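Local coordinates for 70 kDa protein (Xanthomonas sp., PDB 4B2N) that acts as a processive rubber oxygenase, a dioxygenase of the cytochrome type that carries two covalently bound c-type hemes, at residues Asn310-Ser313 with Glu314-Phe317; Arg330-Glu333 with Asp334-Glu337; Asn523-Gly526 with Val527-Ser531. All coordinates share one frame; numbering follows the deposited sequence.

Interaction 1: residues Asn310-Ser313 with Glu314-Phe317; sequences NVHS and EMAF. With HEC (heme c), chain C.
H312 and M315 both set CG anti to their own carbonyl carbon, with chi1 at -75° and -74°. The two side chains then run side by side and point the same way. M315 bends at chi3 (77°), and its SD comes 3.8 Å from H312 CD2. The sulfur meets the imidazole obliquely. An Asx motif at N310 opens this turn, at the start of helix 312-319. S313 N donates to N310 OD1 at 3.0 Å, almost straight, on a lone pair in the carbonyl plane. H312 N adds a weak bond to the same oxygen. The amide also gives: N310 ND2 reaches S313 OG at 2.9 Å. Two bonds therefore join N310 to S313, and a further one to S307 O helps to fix the rotation of the amide. V311 O takes M315 N at 2.9 Å. A316 N meets S313 O from above the carbonyl plane at 3.2 Å. V311 CG2 packs against M315 SD. The H312 ring is held at both nitrogens, by E333 through NE2 and by W449 O through ND1, and it stacks with W449 and Y452. E314 and F317 belong to the pocket of the first heme c. E314 extends beyond CG and lays its carboxylate beside a heme methyl, OE2 to CMA 3.5 Å. N340 ND2 gives that oxygen a weak hydrogen bond. One turn on, F317 has heme methyl CMC over one ring face, and its CE2 lies 3.4 Å from heme C1C.

Interaction 2: residues Arg330-Glu333 with Asp334-Glu337; sequences RGLE and DEFE. With HEC (heme c), chain C.
L332 and F336 meet through apolar contact, one turn apart. L332 CB lies 3.9 Å from F336 CD1. L332 CD2 turns instead to E335 and rests 3.5 Å from its OE1, where the two side chains pass at a slant. F336 also meets the backbone: L332 O sits at the ring edge, in the ring plane, 3.3 Å from CD1. Another part of the ring edge reaches the heme: F336 CE2 is 3.8 Å from CBB, the terminal carbon of a thioether-bearing substituent. This heme carbon, too, lies near the plane of the ring. F107 meets F336 edge-to-face.

Main-chain hydrogen bonds form the second group. F336 N donates to L332 O, and E337 N to E333 O at 2.9 Å. They build the first turn of helix 333-345, which follows closely on helix 326-331. E333 N still bonds back to R330 O, so the chain passes between the two helices in a tight junction. The F336 ring belongs to the pocket of the first heme c, near C191 of its CSACH attachment motif.

The acidic groups make up the third kind. E333 places CG anti to its backbone N (chi1 -169°) and then extends. Its OE2 contacts a water at 2.6 Å, and E337 OE2 contacts the same water at 2.7 Å. The two carboxylate oxygens stay 4.7 Å apart, with the water between like charges that would probably repel. E333 OE1 is taken by H312, and E335 OE2 forms a salt bridge with R105 NE.

Interaction 3: residues Asn523-Gly526 with Val527-Ser531; sequences NLWG and VLKPS. With HEC (heme c), chain D.
V527 touches L524 first: its CB lies 3.3 Å from L524 O. Its amide makes a weak hydrogen bond to N523 O, the carbonyl of the N-cap residue of helix 524-528. CG1 stands anti to the backbone N (chi1 174°), and it rests on the porphyrin, 3.8 Å from heme C3A. The V527 side chain is also close to H641, an axial ligand of the heme iron.

L528 follows with a regular helical bond, its N to L524 O at 2.9 Å. The side chains of these two leucines cross, L528 CD1 to L524 CD2 4.0 Å. Each then touches its own heme methyl. L528 CD2 is 3.7 Å from CMB, and L524 CG is 3.8 Å from CMA.

K529 leaves the helix. Its N makes weak bonds to both W525 O and G526 O, which closes the last turn. K529 and W525 both carry CG anti to the backbone N, with chi1 at -168° and -177°, and the two side chains run alongside each other. K529 CB lies over one face of the indole, offset toward its rim. Farther out, K529 CE comes within 3.4 Å of W525 CZ2. The K529 ammonium makes a long, weak ion pair with D649. W525 NE1 bonds to D532, and the indole stacks on W653 of helix 649-660.

P530 begins a short 3-10 segment. The short helix 524-528 thus lays L524, V527 and L528 along the second heme c, in a cytochrome c-like heme pocket.

In the fold
Interactions 1 and 2 are neighbours at the first heme c. Their centres are 9 Å apart, and they lie on successive parts of the chain, helix 312-319 and then the junction of helices 326-331 and 333-345. They touch directly: M315 CG packs 3.3 Å from F336 CG, and both contacts reach the same heme. Interaction 3 comes much later, on helix 524-528, beside the second heme. Its centre is about 33 Å from that of interaction 1 and about 40 Å from that of interaction 2. Interactions 2 and 3 lie on opposite sides of the chain's centre. One chain thus lines two separate heme pockets with short helical turns.

Interaction 1: residues Asn310-Ser313 with Glu314-Phe317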
loop_
_atom_site.group_PDB
_atom_site.type_symbol
_atom_site.label_atom_id
_atom_site.label_comp_id
_atom_site.label_asym_id
_atom_site.label_seq_id
_atom_site.Cartn_x
_atom_site.Cartn_y
_atom_site.Cartn_z
ATOM N N ASN A 310 7.321 -1.579 13.139
ATOM C CA ASN A 310 8.341 -2.147 12.294
ATOM C C ASN A 310 8.473 -1.332 11.043
ATOM O O ASN A 310 7.514 -0.764 10.590
ATOM C CB ASN A 310 8.078 -3.638 11.984
ATOM C CG ASN A 310 7.795 -3.879 10.517
ATOM O OD1 ASN A 310 8.669 -4.163 9.774
ATOM N ND2 ASN A 310 6.519 -3.781 10.125
ATOM N N VAL A 311 9.694 -1.213 10.524
ATOM C CA VAL A 311 9.855 -0.538 9.249
ATOM C C VAL A 311 10.511 -1.436 8.223
ATOM O O VAL A 311 10.704 -1.007 7.072
ATOM C CB VAL A 311 10.687 0.768 9.377
ATOM C CG1 VAL A 311 10.001 1.683 10.377
ATOM C CG2 VAL A 311 12.142 0.427 9.777
ATOM N N HIS A 312 10.798 -2.694 8.599
ATOM C CA HIS A 312 11.440 -3.656 7.631
ATOM C C HIS A 312 10.507 -3.951 6.528
ATOM O O HIS A 312 10.890 -3.996 5.336
ATOM C CB HIS A 312 11.880 -4.933 8.349
ATOM C CG HIS A 312 13.095 -4.731 9.168
ATOM N ND1 HIS A 312 13.847 -5.740 9.611
ATOM C CD2 HIS A 312 13.701 -3.547 9.625
ATOM C CE1 HIS A 312 14.894 -5.251 10.350
ATOM N NE2 HIS A 312 14.827 -3.911 10.328
ATOM N N SER A 313 9.220 -4.103 6.865
ATOM C CA SER A 313 8.229 -4.210 5.774
ATOM C C SER A 313 8.264 -2.968 4.841
ATOM O O SER A 313 8.196 -3.091 3.578
ATOM C CB SER A 313 6.836 -4.411 6.347
ATOM O OG SER A 313 6.528 -3.333 7.229
ATOM N N GLU A 314 8.425 -1.770 5.420
ATOM C CA GLU A 314 8.385 -0.544 4.608
ATOM C C GLU A 314 9.612 -0.529 3.722
ATOM O O GLU A 314 9.632 0.069 2.629
ATOM C CB GLU A 314 8.417 0.684 5.544
ATOM C CG GLU A 314 7.179 0.750 6.444
ATOM C CD GLU A 314 7.048 2.055 7.214
ATOM O OE1 GLU A 314 7.899 2.982 7.000
ATOM O OE2 GLU A 314 6.105 2.107 8.065
ATOM N N MET A 315 10.644 -1.217 4.206
ATOM C CA MET A 315 11.912 -1.313 3.467
ATOM C C MET A 315 11.990 -2.243 2.279
ATOM O O MET A 315 12.946 -2.129 1.489
ATOM C CB MET A 315 13.047 -1.661 4.427
ATOM C CG MET A 315 13.503 -0.526 5.337
ATOM S SD MET A 315 14.467 -1.167 6.746
ATOM C CE MET A 315 15.991 -1.469 5.920
ATOM N N ALA A 316 10.970 -3.091 2.075
ATOM C CA ALA A 316 11.041 -4.148 1.057
ATOM C C ALA A 316 11.610 -3.654 -0.309
ATOM O O ALA A 316 12.556 -4.253 -0.864
ATOM C CB ALA A 316 9.663 -4.747 0.851
ATOM N N PHE A 317 11.051 -2.567 -0.860
ATOM C CA PHE A 317 11.496 -2.198 -2.243
ATOM C C PHE A 317 12.905 -1.653 -2.259
ATOM O O PHE A 317 13.603 -1.661 -3.307
ATOM C CB PHE A 317 10.526 -1.192 -2.864
ATOM C CG PHE A 317 9.303 -1.843 -3.442
ATOM C CD1 PHE A 317 9.384 -2.610 -4.598
ATOM C CD2 PHE A 317 8.073 -1.709 -2.801
ATOM C CE1 PHE A 317 8.213 -3.211 -5.138
ATOM C CE2 PHE A 317 6.920 -2.280 -3.329
ATOM C CZ PHE A 317 6.991 -3.043 -4.485
HETATM FE FE HEC C . 3.938 0.278 -0.276
HETATM C CHA HEC C . 1.790 -1.347 1.943
HETATM C CHB HEC C . 5.480 1.932 2.416
HETATM C CHC HEC C . 6.579 1.398 -2.321
HETATM C CHD HEC C . 2.143 -0.784 -2.916
HETATM N NA HEC C . 3.749 0.283 1.661
HETATM C C1A HEC C . 2.699 -0.317 2.419
HETATM C C2A HEC C . 2.651 0.137 3.800
HETATM C C3A HEC C . 3.707 1.077 3.980
HETATM C C4A HEC C . 4.334 1.159 2.655
HETATM C CMA HEC C . 4.030 1.870 5.231
HETATM C CAA HEC C . 1.670 -0.274 4.928
HETATM C CBA HEC C . 0.389 0.528 4.688
HETATM C CGA HEC C . -0.742 0.103 5.608
HETATM O O1A HEC C . -1.021 -1.128 5.813
HETATM O O2A HEC C . -1.398 1.049 6.053
HETATM N NB HEC C . 5.676 1.312 0.033
HETATM C C1B HEC C . 6.096 1.978 1.115
HETATM C C2B HEC C . 7.356 2.693 0.976
HETATM C C3B HEC C . 7.683 2.523 -0.386
HETATM C C4B HEC C . 6.573 1.730 -0.901
HETATM C CMB HEC C . 8.001 3.389 2.107
HETATM C CAB HEC C . 8.902 2.969 -1.151
HETATM C CBB HEC C . 10.126 2.402 -0.704
HETATM N NC HEC C . 4.361 0.365 -2.211
HETATM C C1C HEC C . 5.439 0.793 -2.965
HETATM C C2C HEC C . 5.227 0.664 -4.429
HETATM C C3C HEC C . 3.919 -0.013 -4.560
HETATM C C4C HEC C . 3.435 -0.184 -3.193
HETATM C CMC HEC C . 6.255 1.085 -5.474
HETATM C CAC HEC C . 3.205 -0.451 -5.803
HETATM C CBC HEC C . 3.969 -1.034 -6.819
HETATM N ND HEC C . 2.273 -0.884 -0.431
HETATM C C1D HEC C . 1.699 -1.209 -1.589
HETATM C C2D HEC C . 0.526 -2.009 -1.445
HETATM C C3D HEC C . 0.438 -2.180 -0.029
HETATM C C4D HEC C . 1.586 -1.459 0.509
HETATM C CMD HEC C . -0.417 -2.561 -2.452
HETATM C CAD HEC C . -0.560 -3.055 0.645
HETATM C CBD HEC C . 0.130 -4.454 0.407
HETATM C CGD HEC C . -0.776 -5.553 0.912
HETATM O O1D HEC C . -1.449 -6.248 0.108
HETATM O O2D HEC C . -0.881 -5.652 2.181
#

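Interaction 2: residues Arg330-Glu333 with Asp334-Glu337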
loop_
_atom_site.group_PDB
_atom_site.type_symbol
_atom_site.label_atom_id
_atom_site.label_comp_id
_atom_site.label_asym_id
_atom_site.label_seq_id
_atom_site.Cartn_x
_atom_site.Cartn_y
_atom_site.Cartn_z
ATOM N N ARG A 330 20.546 -3.523 4.612
ATOM C CA ARG A 330 20.234 -3.397 6.066
ATOM C C ARG A 330 20.365 -1.933 6.539
ATOM O O ARG A 330 19.617 -1.464 7.396
ATOM C CB ARG A 330 21.194 -4.261 6.912
ATOM C CG ARG A 330 20.949 -5.745 6.730
ATOM C CD ARG A 330 21.649 -6.574 7.779
ATOM N NE ARG A 330 23.054 -6.217 7.979
ATOM C CZ ARG A 330 24.087 -6.938 7.553
ATOM N NH1 ARG A 330 23.888 -8.028 6.840
ATOM N NH2 ARG A 330 25.344 -6.571 7.873
ATOM N N GLY A 331 21.346 -1.231 5.976
ATOM C CA GLY A 331 21.677 0.154 6.411
ATOM C C GLY A 331 20.718 1.241 5.908
ATOM O O GLY A 331 20.850 2.382 6.310
ATOM N N LEU A 332 19.695 0.863 5.124
ATOM C CA LEU A 332 18.565 1.750 4.828
ATOM C C LEU A 332 17.677 1.984 6.032
ATOM O O LEU A 332 16.818 2.864 5.987
ATOM C CB LEU A 332 17.630 1.197 3.719
ATOM C CG LEU A 332 18.370 1.145 2.385
ATOM C CD1 LEU A 332 17.596 0.326 1.366
ATOM C CD2 LEU A 332 18.501 2.523 1.774
ATOM N N GLU A 333 17.857 1.207 7.092
ATOM C CA GLU A 333 16.942 1.282 8.247
ATOM C C GLU A 333 16.727 2.694 8.857
ATOM O O GLU A 333 15.578 3.059 9.103
ATOM C CB GLU A 333 17.350 0.264 9.351
ATOM C CG GLU A 333 16.259 0.133 10.424
ATOM C CD GLU A 333 16.547 -1.066 11.348
ATOM O OE1 GLU A 333 16.576 -2.208 10.825
ATOM O OE2 GLU A 333 16.799 -0.833 12.572
ATOM N N ASP A 334 17.792 3.456 9.145
ATOM C CA ASP A 334 17.623 4.825 9.691
ATOM C C ASP A 334 16.735 5.664 8.738
ATOM O O ASP A 334 15.829 6.393 9.193
ATOM C CB ASP A 334 18.975 5.576 9.910
ATOM C CG ASP A 334 19.893 4.930 10.942
ATOM O OD1 ASP A 334 19.499 3.977 11.629
ATOM O OD2 ASP A 334 21.038 5.431 11.101
ATOM N N GLU A 335 16.995 5.582 7.423
ATOM C CA GLU A 335 16.213 6.356 6.451
ATOM C C GLU A 335 14.741 5.982 6.477
ATOM O O GLU A 335 13.813 6.836 6.385
ATOM C CB GLU A 335 16.802 6.173 5.061
ATOM C CG GLU A 335 18.077 6.985 4.950
ATOM C CD GLU A 335 18.799 6.736 3.618
ATOM O OE1 GLU A 335 19.165 5.585 3.319
ATOM O OE2 GLU A 335 19.055 7.720 2.894
ATOM N N PHE A 336 14.516 4.700 6.723
ATOM C CA PHE A 336 13.127 4.223 6.774
ATOM C C PHE A 336 12.367 4.520 8.049
ATOM O O PHE A 336 11.149 4.742 8.054
ATOM C CB PHE A 336 13.076 2.801 6.309
ATOM C CG PHE A 336 13.011 2.717 4.804
ATOM C CD1 PHE A 336 14.176 2.913 4.013
ATOM C CD2 PHE A 336 11.799 2.420 4.165
ATOM C CE1 PHE A 336 14.092 2.868 2.594
ATOM C CE2 PHE A 336 11.721 2.369 2.754
ATOM C CZ PHE A 336 12.834 2.622 1.979
ATOM N N GLU A 337 13.070 4.561 9.161
ATOM C CA GLU A 337 12.471 5.070 10.417
ATOM C C GLU A 337 12.041 6.577 10.196
ATOM O O GLU A 337 11.016 6.995 10.620
ATOM C CB GLU A 337 13.560 5.010 11.539
ATOM C CG GLU A 337 13.876 3.595 11.976
ATOM C CD GLU A 337 12.764 2.934 12.807
ATOM O OE1 GLU A 337 11.658 3.503 13.047
ATOM O OE2 GLU A 337 13.014 1.802 13.288
HETATM FE FE HEC C . 3.938 0.278 -0.276
HETATM C CHA HEC C . 1.790 -1.347 1.943
HETATM C CHB HEC C . 5.480 1.932 2.416
HETATM C CHC HEC C . 6.579 1.398 -2.321
HETATM C CHD HEC C . 2.143 -0.784 -2.916
HETATM N NA HEC C . 3.749 0.283 1.661
HETATM C C1A HEC C . 2.699 -0.317 2.419
HETATM C C2A HEC C . 2.651 0.137 3.800
HETATM C C3A HEC C . 3.707 1.077 3.980
HETATM C C4A HEC C . 4.334 1.159 2.655
HETATM C CMA HEC C . 4.030 1.870 5.231
HETATM C CAA HEC C . 1.670 -0.274 4.928
HETATM C CBA HEC C . 0.389 0.528 4.688
HETATM C CGA HEC C . -0.742 0.103 5.608
HETATM O O1A HEC C . -1.021 -1.128 5.813
HETATM O O2A HEC C . -1.398 1.049 6.053
HETATM N NB HEC C . 5.676 1.312 0.033
HETATM C C1B HEC C . 6.096 1.978 1.115
HETATM C C2B HEC C . 7.356 2.693 0.976
HETATM C C3B HEC C . 7.683 2.523 -0.386
HETATM C C4B HEC C . 6.573 1.730 -0.901
HETATM C CMB HEC C . 8.001 3.389 2.107
HETATM C CAB HEC C . 8.902 2.969 -1.151
HETATM C CBB HEC C . 10.126 2.402 -0.704
HETATM N NC HEC C . 4.361 0.365 -2.211
HETATM C C1C HEC C . 5.439 0.793 -2.965
HETATM C C2C HEC C . 5.227 0.664 -4.429
HETATM C C3C HEC C . 3.919 -0.013 -4.560
HETATM C C4C HEC C . 3.435 -0.184 -3.193
HETATM C CMC HEC C . 6.255 1.085 -5.474
HETATM C CAC HEC C . 3.205 -0.451 -5.803
HETATM C CBC HEC C . 3.969 -1.034 -6.819
HETATM N ND HEC C . 2.273 -0.884 -0.431
HETATM C C1D HEC C . 1.699 -1.209 -1.589
HETATM C C2D HEC C . 0.526 -2.009 -1.445
HETATM C C3D HEC C . 0.438 -2.180 -0.029
HETATM C C4D HEC C . 1.586 -1.459 0.509
HETATM C CMD HEC C . -0.417 -2.561 -2.452
HETATM C CAD HEC C . -0.560 -3.055 0.645
HETATM C CBD HEC C . 0.130 -4.454 0.407
HETATM C CGD HEC C . -0.776 -5.553 0.912
HETATM O O1D HEC C . -1.449 -6.248 0.108
HETATM O O2D HEC C . -0.881 -5.652 2.181
HETATM O O HOH W 1 15.560 1.119 13.739
#

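Interaction 3: residues Asn523-Gly526 with Val527-Ser531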
loop_
_atom_site.group_PDB
_atom_site.type_symbol
_atom_site.label_atom_id
_atom_site.label_comp_id
_atom_site.label_asym_id
_atom_site.label_seq_id
_atom_site.Cartn_x
_atom_site.Cartn_y
_atom_site.Cartn_z
ATOM N N ASN A 523 -17.445 3.371 -5.423
ATOM C CA ASN A 523 -17.906 4.432 -4.523
ATOM C C ASN A 523 -18.369 3.927 -3.179
ATOM O O ASN A 523 -18.534 2.724 -2.959
ATOM C CB ASN A 523 -18.944 5.393 -5.183
ATOM C CG ASN A 523 -20.210 4.681 -5.660
ATOM O OD1 ASN A 523 -20.899 5.109 -6.674
ATOM N ND2 ASN A 523 -20.554 3.629 -4.976
ATOM N N LEU A 524 -18.540 4.845 -2.250
ATOM C CA LEU A 524 -18.865 4.453 -0.899
ATOM C C LEU A 524 -20.266 3.903 -0.788
ATOM O O LEU A 524 -20.536 2.903 -0.024
ATOM C CB LEU A 524 -18.681 5.651 0.037
ATOM C CG LEU A 524 -17.903 5.165 1.246
ATOM C CD1 LEU A 524 -16.842 6.169 1.612
ATOM C CD2 LEU A 524 -18.882 4.866 2.392
ATOM N N TRP A 525 -21.184 4.534 -1.527
ATOM C CA TRP A 525 -22.530 3.952 -1.720
ATOM C C TRP A 525 -22.469 2.433 -1.955
ATOM O O TRP A 525 -23.189 1.664 -1.335
ATOM C CB TRP A 525 -23.215 4.676 -2.874
ATOM C CG TRP A 525 -24.613 4.192 -3.077
ATOM C CD1 TRP A 525 -25.070 3.304 -4.045
ATOM C CD2 TRP A 525 -25.782 4.539 -2.273
ATOM N NE1 TRP A 525 -26.432 3.089 -3.883
ATOM C CE2 TRP A 525 -26.906 3.806 -2.835
ATOM C CE3 TRP A 525 -25.995 5.345 -1.167
ATOM C CZ2 TRP A 525 -28.195 3.903 -2.308
ATOM C CZ3 TRP A 525 -27.303 5.448 -0.644
ATOM C CH2 TRP A 525 -28.373 4.737 -1.196
ATOM N N GLY A 526 -21.569 1.986 -2.830
ATOM C CA GLY A 526 -21.439 0.585 -3.191
ATOM C C GLY A 526 -20.971 -0.302 -2.050
ATOM O O GLY A 526 -21.440 -1.420 -1.879
ATOM N N VAL A 527 -20.043 0.191 -1.257
ATOM C CA VAL A 527 -19.653 -0.478 -0.030
ATOM C C VAL A 527 -20.908 -0.641 0.822
ATOM O O VAL A 527 -21.104 -1.691 1.430
ATOM C CB VAL A 527 -18.588 0.358 0.688
ATOM C CG1 VAL A 527 -18.259 -0.246 2.049
ATOM C CG2 VAL A 527 -17.334 0.469 -0.209
ATOM N N LEU A 528 -21.717 0.409 0.853
ATOM C CA LEU A 528 -22.892 0.454 1.736
ATOM C C LEU A 528 -24.087 -0.295 1.180
ATOM O O LEU A 528 -25.028 -0.636 1.908
ATOM C CB LEU A 528 -23.234 1.914 2.077
ATOM C CG LEU A 528 -22.187 2.542 3.027
ATOM C CD1 LEU A 528 -22.638 3.928 3.390
ATOM C CD2 LEU A 528 -21.937 1.758 4.303
ATOM N N LYS A 529 -24.066 -0.549 -0.125
ATOM C CA LYS A 529 -25.176 -1.218 -0.780
ATOM C C LYS A 529 -24.701 -2.204 -1.796
ATOM O O LYS A 529 -24.487 -1.814 -2.975
ATOM C CB LYS A 529 -26.042 -0.167 -1.405
ATOM C CG LYS A 529 -27.349 -0.727 -1.852
ATOM C CD LYS A 529 -28.342 0.349 -1.526
ATOM C CE LYS A 529 -29.156 0.662 -2.703
ATOM N NZ LYS A 529 -30.412 -0.137 -2.590
ATOM N N PRO A 530 -24.424 -3.458 -1.349
ATOM C CA PRO A 530 -23.753 -4.444 -2.207
ATOM C C PRO A 530 -24.408 -4.577 -3.553
ATOM O O PRO A 530 -23.720 -4.724 -4.540
ATOM C CB PRO A 530 -23.859 -5.724 -1.410
ATOM C CG PRO A 530 -23.741 -5.244 -0.016
ATOM C CD PRO A 530 -24.568 -3.982 0.020
ATOM N N SER A 531 -25.737 -4.452 -3.593
ATOM C CA SER A 531 -26.489 -4.667 -4.828
ATOM C C SER A 531 -26.174 -3.653 -5.934
ATOM O O SER A 531 -26.343 -3.959 -7.102
ATOM C CB SER A 531 -27.977 -4.723 -4.514
ATOM O OG SER A 531 -28.394 -3.421 -4.127
HETATM FE FE HEC D . -16.253 -1.694 6.712
HETATM C CHA HEC D . -13.803 -1.881 4.281
HETATM C CHB HEC D . -17.122 1.613 5.697
HETATM C CHC HEC D . -18.997 -1.668 8.747
HETATM C CHD HEC D . -14.814 -4.292 8.396
HETATM N NA HEC D . -15.518 -0.374 5.365
HETATM C C1A HEC D . -14.600 -0.677 4.329
HETATM C C2A HEC D . -14.452 0.441 3.400
HETATM C C3A HEC D . -15.420 1.469 3.826
HETATM C C4A HEC D . -16.096 0.904 4.975
HETATM C CMA HEC D . -15.614 2.822 3.178
HETATM C CAA HEC D . -13.427 0.597 2.280
HETATM C CBA HEC D . -12.173 1.108 3.078
HETATM C CGA HEC D . -10.924 1.110 2.183
HETATM O O1A HEC D . -11.041 0.587 1.044
HETATM O O2A HEC D . -9.803 1.647 2.508
HETATM N NB HEC D . -17.798 -0.240 7.114
HETATM C C1B HEC D . -18.015 0.997 6.668
HETATM C C2B HEC D . -19.197 1.682 7.202
HETATM C C3B HEC D . -19.767 0.667 8.108
HETATM C C4B HEC D . -18.839 -0.444 7.974
HETATM C CMB HEC D . -19.658 3.084 6.875
HETATM C CAB HEC D . -21.033 0.738 8.936
HETATM C CBB HEC D . -22.205 0.779 8.175
HETATM N NC HEC D . -16.735 -2.656 8.328
HETATM C C1C HEC D . -17.994 -2.664 8.992
HETATM C C2C HEC D . -18.167 -3.727 9.975
HETATM C C3C HEC D . -16.943 -4.481 9.878
HETATM C C4C HEC D . -16.131 -3.857 8.796
HETATM C CMC HEC D . -19.355 -3.981 10.890
HETATM C CAC HEC D . -16.640 -5.705 10.690
HETATM C CBC HEC D . -17.439 -6.783 10.794
HETATM N ND HEC D . -14.617 -2.783 6.453
HETATM C C1D HEC D . -14.190 -3.835 7.143
HETATM C C2D HEC D . -13.003 -4.533 6.669
HETATM C C3D HEC D . -12.702 -3.837 5.440
HETATM C C4D HEC D . -13.749 -2.821 5.390
HETATM C CMD HEC D . -12.286 -5.709 7.283
HETATM C CAD HEC D . -11.560 -4.115 4.489
HETATM C CBD HEC D . -12.173 -4.993 3.387
HETATM C CGD HEC D . -11.179 -5.343 2.305
HETATM O O1D HEC D . -10.965 -6.515 1.970
HETATM O O2D HEC D . -10.590 -4.397 1.827
#